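Local atomic coordinates of putative Fe-S biosynthesis protein (Lactobacillus acidophilus, PDB entry 2QGO), a protein that probably takes part in iron-sulphur cluster biosynthesis, though its precise role is not established. Residues V58-V64 against Y75-D80. Residues are numbered along the deposited sequence.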
ATOM      1  N   VAL A  58      -8.028  -4.231  10.601  1.00 30.58           N
ATOM      2  CA  VAL A  58      -6.681  -3.749  10.866  1.00 31.23           C
ATOM      3  C   VAL A  58      -5.741  -4.859  11.325  1.00 31.65           C
ATOM      4  O   VAL A  58      -6.158  -5.815  11.988  1.00 31.27           O
ATOM      5  CB  VAL A  58      -6.710  -2.646  11.943  1.00 33.61           C
ATOM      6  CG1 VAL A  58      -7.488  -1.429  11.429  1.00 32.23           C
ATOM      7  CG2 VAL A  58      -7.362  -3.190  13.214  1.00 34.00           C
ATOM      8  N   ASP A  59      -4.473  -4.735  10.948  1.00 30.34           N
ATOM      9  CA  ASP A  59      -3.441  -5.688  11.347  1.00 30.91           C
ATOM     10  C   ASP A  59      -2.610  -4.959  12.409  1.00 31.17           C
ATOM     11  O   ASP A  59      -1.974  -3.948  12.118  1.00 28.89           O
ATOM     12  CB  ASP A  59      -2.540  -6.037  10.157  1.00 29.64           C
ATOM     13  CG  ASP A  59      -1.506  -7.114  10.490  1.00 28.54           C
ATOM     14  OD1 ASP A  59      -1.045  -7.196  11.648  1.00 26.66           O
ATOM     15  OD2 ASP A  59      -1.142  -7.876   9.572  1.00 28.16           O
ATOM     16  N   PRO A  60      -2.619  -5.457  13.656  1.00 32.91           N
ATOM     17  CA  PRO A  60      -1.845  -4.805  14.721  1.00 32.92           C
ATOM     18  C   PRO A  60      -0.348  -4.645  14.434  1.00 33.46           C
ATOM     19  O   PRO A  60       0.313  -3.813  15.049  1.00 32.90           O
ATOM     20  CB  PRO A  60      -2.139  -5.672  15.952  1.00 33.32           C
ATOM     21  CG  PRO A  60      -2.558  -7.003  15.367  1.00 34.86           C
ATOM     22  CD  PRO A  60      -3.392  -6.593  14.183  1.00 32.63           C
ATOM     23  N   ASP A  61       0.191  -5.435  13.508  1.00 33.29           N
ATOM     24  CA  ASP A  61       1.606  -5.308  13.152  1.00 33.86           C
ATOM     25  C   ASP A  61       1.834  -4.046  12.307  1.00 32.87           C
ATOM     26  O   ASP A  61       2.978  -3.650  12.064  1.00 33.65           O
ATOM     27  CB  ASP A  61       2.088  -6.524  12.354  1.00 34.74           C
ATOM     28  CG  ASP A  61       2.394  -7.728  13.236  1.00 37.87           C
ATOM     29  OD1 ASP A  61       2.220  -7.639  14.478  1.00 36.40           O
ATOM     30  OD2 ASP A  61       2.818  -8.770  12.676  1.00 39.09           O
ATOM     31  N   TYR A  62       0.747  -3.422  11.860  1.00 30.44           N
ATOM     32  CA  TYR A  62       0.829  -2.212  11.032  1.00 29.48           C
ATOM     33  C   TYR A  62      -0.175  -1.194  11.562  1.00 30.05           C
ATOM     34  O   TYR A  62      -1.200  -0.934  10.929  1.00 29.37           O
ATOM     35  CB  TYR A  62       0.496  -2.562   9.581  1.00 27.23           C
ATOM     36  CG  TYR A  62       1.457  -3.550   8.964  1.00 28.00           C
ATOM     37  CD1 TYR A  62       2.680  -3.135   8.448  1.00 26.96           C
ATOM     38  CD2 TYR A  62       1.160  -4.909   8.934  1.00 28.44           C
ATOM     39  CE1 TYR A  62       3.592  -4.051   7.920  1.00 28.56           C
ATOM     40  CE2 TYR A  62       2.064  -5.835   8.407  1.00 28.80           C
ATOM     41  CZ  TYR A  62       3.277  -5.395   7.904  1.00 29.25           C
ATOM     42  OH  TYR A  62       4.178  -6.297   7.400  1.00 33.59           O
ATOM     43  N   PRO A  63       0.129  -0.579  12.717  1.00 30.19           N
ATOM     44  CA  PRO A  63      -0.704   0.408  13.403  1.00 29.99           C
ATOM     45  C   PRO A  63      -0.580   1.873  13.023  1.00 29.32           C
ATOM     46  O   PRO A  63      -1.459   2.670  13.361  1.00 29.95           O
ATOM     47  CB  PRO A  63      -0.307   0.200  14.851  1.00 31.04           C
ATOM     48  CG  PRO A  63       1.186   0.099  14.713  1.00 29.83           C
ATOM     49  CD  PRO A  63       1.369  -0.812  13.485  1.00 29.10           C
ATOM     50  N   VAL A  64       0.504   2.236  12.348  1.00 28.99           N
ATOM     51  CA  VAL A  64       0.733   3.625  11.981  1.00 28.96           C
ATOM     52  C   VAL A  64      -0.131   4.121  10.829  1.00 29.32           C
ATOM     53  O   VAL A  64      -0.074   3.601   9.715  1.00 29.03           O
ATOM     54  CB  VAL A  64       2.204   3.853  11.629  1.00 28.97           C
ATOM     55  CG1 VAL A  64       2.461   5.351  11.426  1.00 27.86           C
ATOM     56  CG2 VAL A  64       3.084   3.286  12.728  1.00 29.48           C
ATOM     57  N   TYR A  75      -2.466   2.210   6.294  1.00 24.36           N
ATOM     58  CA  TYR A  75      -1.500   2.054   7.380  1.00 24.22           C
ATOM     59  C   TYR A  75      -0.115   1.605   6.922  1.00 23.89           C
ATOM     60  O   TYR A  75       0.101   1.292   5.755  1.00 20.60           O
ATOM     61  CB  TYR A  75      -2.010   1.005   8.368  1.00 24.22           C
ATOM     62  CG  TYR A  75      -3.308   1.358   9.049  1.00 26.49           C
ATOM     63  CD1 TYR A  75      -3.322   1.774  10.375  1.00 26.83           C
ATOM     64  CD2 TYR A  75      -4.527   1.269   8.373  1.00 27.54           C
ATOM     65  CE1 TYR A  75      -4.515   2.093  11.023  1.00 27.99           C
ATOM     66  CE2 TYR A  75      -5.740   1.593   9.014  1.00 26.64           C
ATOM     67  CZ  TYR A  75      -5.720   2.003  10.344  1.00 27.73           C
ATOM     68  OH  TYR A  75      -6.888   2.325  11.009  1.00 28.92           O
ATOM     69  N   THR A  76       0.807   1.569   7.881  1.00 24.57           N
ATOM     70  CA  THR A  76       2.170   1.111   7.655  1.00 24.92           C
ATOM     71  C   THR A  76       2.771   0.757   9.017  1.00 25.79           C
ATOM     72  O   THR A  76       2.076   0.794  10.031  1.00 23.75           O
ATOM     73  CB  THR A  76       3.031   2.185   6.961  1.00 26.45           C
ATOM     74  OG1 THR A  76       4.219   1.575   6.444  1.00 26.26           O
ATOM     75  CG2 THR A  76       3.419   3.287   7.935  1.00 25.95           C
ATOM     76  N   SER A  77       4.049   0.395   9.042  1.00 26.64           N
ATOM     77  CA  SER A  77       4.702   0.039  10.298  1.00 27.34           C
ATOM     78  C   SER A  77       5.871   0.968  10.590  1.00 28.31           C
ATOM     79  O   SER A  77       6.286   1.758   9.737  1.00 27.62           O
ATOM     80  CB  SER A  77       5.189  -1.419  10.265  1.00 28.43           C
ATOM     81  OG  SER A  77       6.206  -1.627   9.299  1.00 26.07           O
ATOM     82  N   ASP A  78       6.402   0.885  11.802  1.00 31.58           N
ATOM     83  CA  ASP A  78       7.519   1.743  12.164  1.00 33.73           C
ATOM     84  C   ASP A  78       8.714   1.440  11.275  1.00 33.15           C
ATOM     85  O   ASP A  78       9.469   2.334  10.893  1.00 34.30           O
ATOM     86  CB  ASP A  78       7.843   1.579  13.655  1.00 37.19           C
ATOM     87  CG  ASP A  78       6.842   2.322  14.542  1.00 40.97           C
ATOM     88  OD1 ASP A  78       6.589   3.515  14.256  1.00 40.86           O
ATOM     89  OD2 ASP A  78       6.304   1.729  15.514  1.00 43.13           O
ATOM     90  N   PHE A  79       8.867   0.179  10.907  1.00 33.58           N
ATOM     91  CA  PHE A  79       9.966  -0.201  10.031  1.00 33.02           C
ATOM     92  C   PHE A  79       9.793   0.346   8.618  1.00 32.80           C
ATOM     93  O   PHE A  79      10.723   0.902   8.028  1.00 31.71           O
ATOM     94  CB  PHE A  79      10.069  -1.716   9.934  1.00 32.89           C
ATOM     95  CG  PHE A  79      11.034  -2.177   8.884  1.00 33.84           C
ATOM     96  CD1 PHE A  79      12.407  -1.969   9.046  1.00 33.97           C
ATOM     97  CD2 PHE A  79      10.576  -2.791   7.718  1.00 32.39           C
ATOM     98  CE1 PHE A  79      13.311  -2.368   8.062  1.00 33.74           C
ATOM     99  CE2 PHE A  79      11.474  -3.198   6.723  1.00 32.89           C
ATOM    100  CZ  PHE A  79      12.843  -2.986   6.893  1.00 33.39           C
ATOM    101  N   ASP A  80       8.603   0.149   8.063  1.00 32.94           N
ATOM    102  CA  ASP A  80       8.320   0.596   6.704  1.00 34.52           C
ATOM    103  C   ASP A  80       8.269   2.114   6.530  1.00 34.31           C
ATOM    104  O   ASP A  80       8.550   2.613   5.447  1.00 33.76           O
ATOM    105  CB  ASP A  80       7.007  -0.029   6.208  1.00 35.68           C
ATOM    106  CG  ASP A  80       7.120  -1.526   5.980  1.00 37.92           C
ATOM    107  OD1 ASP A  80       7.838  -1.948   5.041  1.00 38.38           O
ATOM    108  OD2 ASP A  80       6.487  -2.289   6.742  1.00 39.21           O
TER
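An antiparallel bridge at the edge of a mixed beta sheet illustrates how a single residue pair can dock a very short edge strand, and the loop leading into it, onto the end of its neighbour. V64 and T76 form the hydrogen-bonded pair: T76 N donates to V64 O at 2.9 Å, while the return bond from V64 N to T76 O, 3.1 Å, is weak. Y75 CA adds a CH···O contact to V64 O at 3.1 Å, and V64 CB lies 3.9 Å from T76 CG2. Before the bridge, the loop is shaped by a type I turn closed by Y62 N to D59 O (2.8 Å), and an Asx turn in which D59 OD1 accepts from D61 N (2.8 Å). Y62 CD1 lies 3.5 Å from S77 CB, and the ring edge reaches D80 OD2, 3.6 Å from Y62 CE1. S77 OG donates to D80 OD2 (2.7 Å) and, N-capping the short, weakly bonded helix 78-81, accepts from D80 N. Y75 CZ lies 4.0 Å from V58 CG1. Strand 73-76 lies between 64-65, one of the sheet's two outermost strands, and strand 25-30, whose I27 and I29 pack against Y62 and whose L28 O is hydrogen-bonded to T76 OG1.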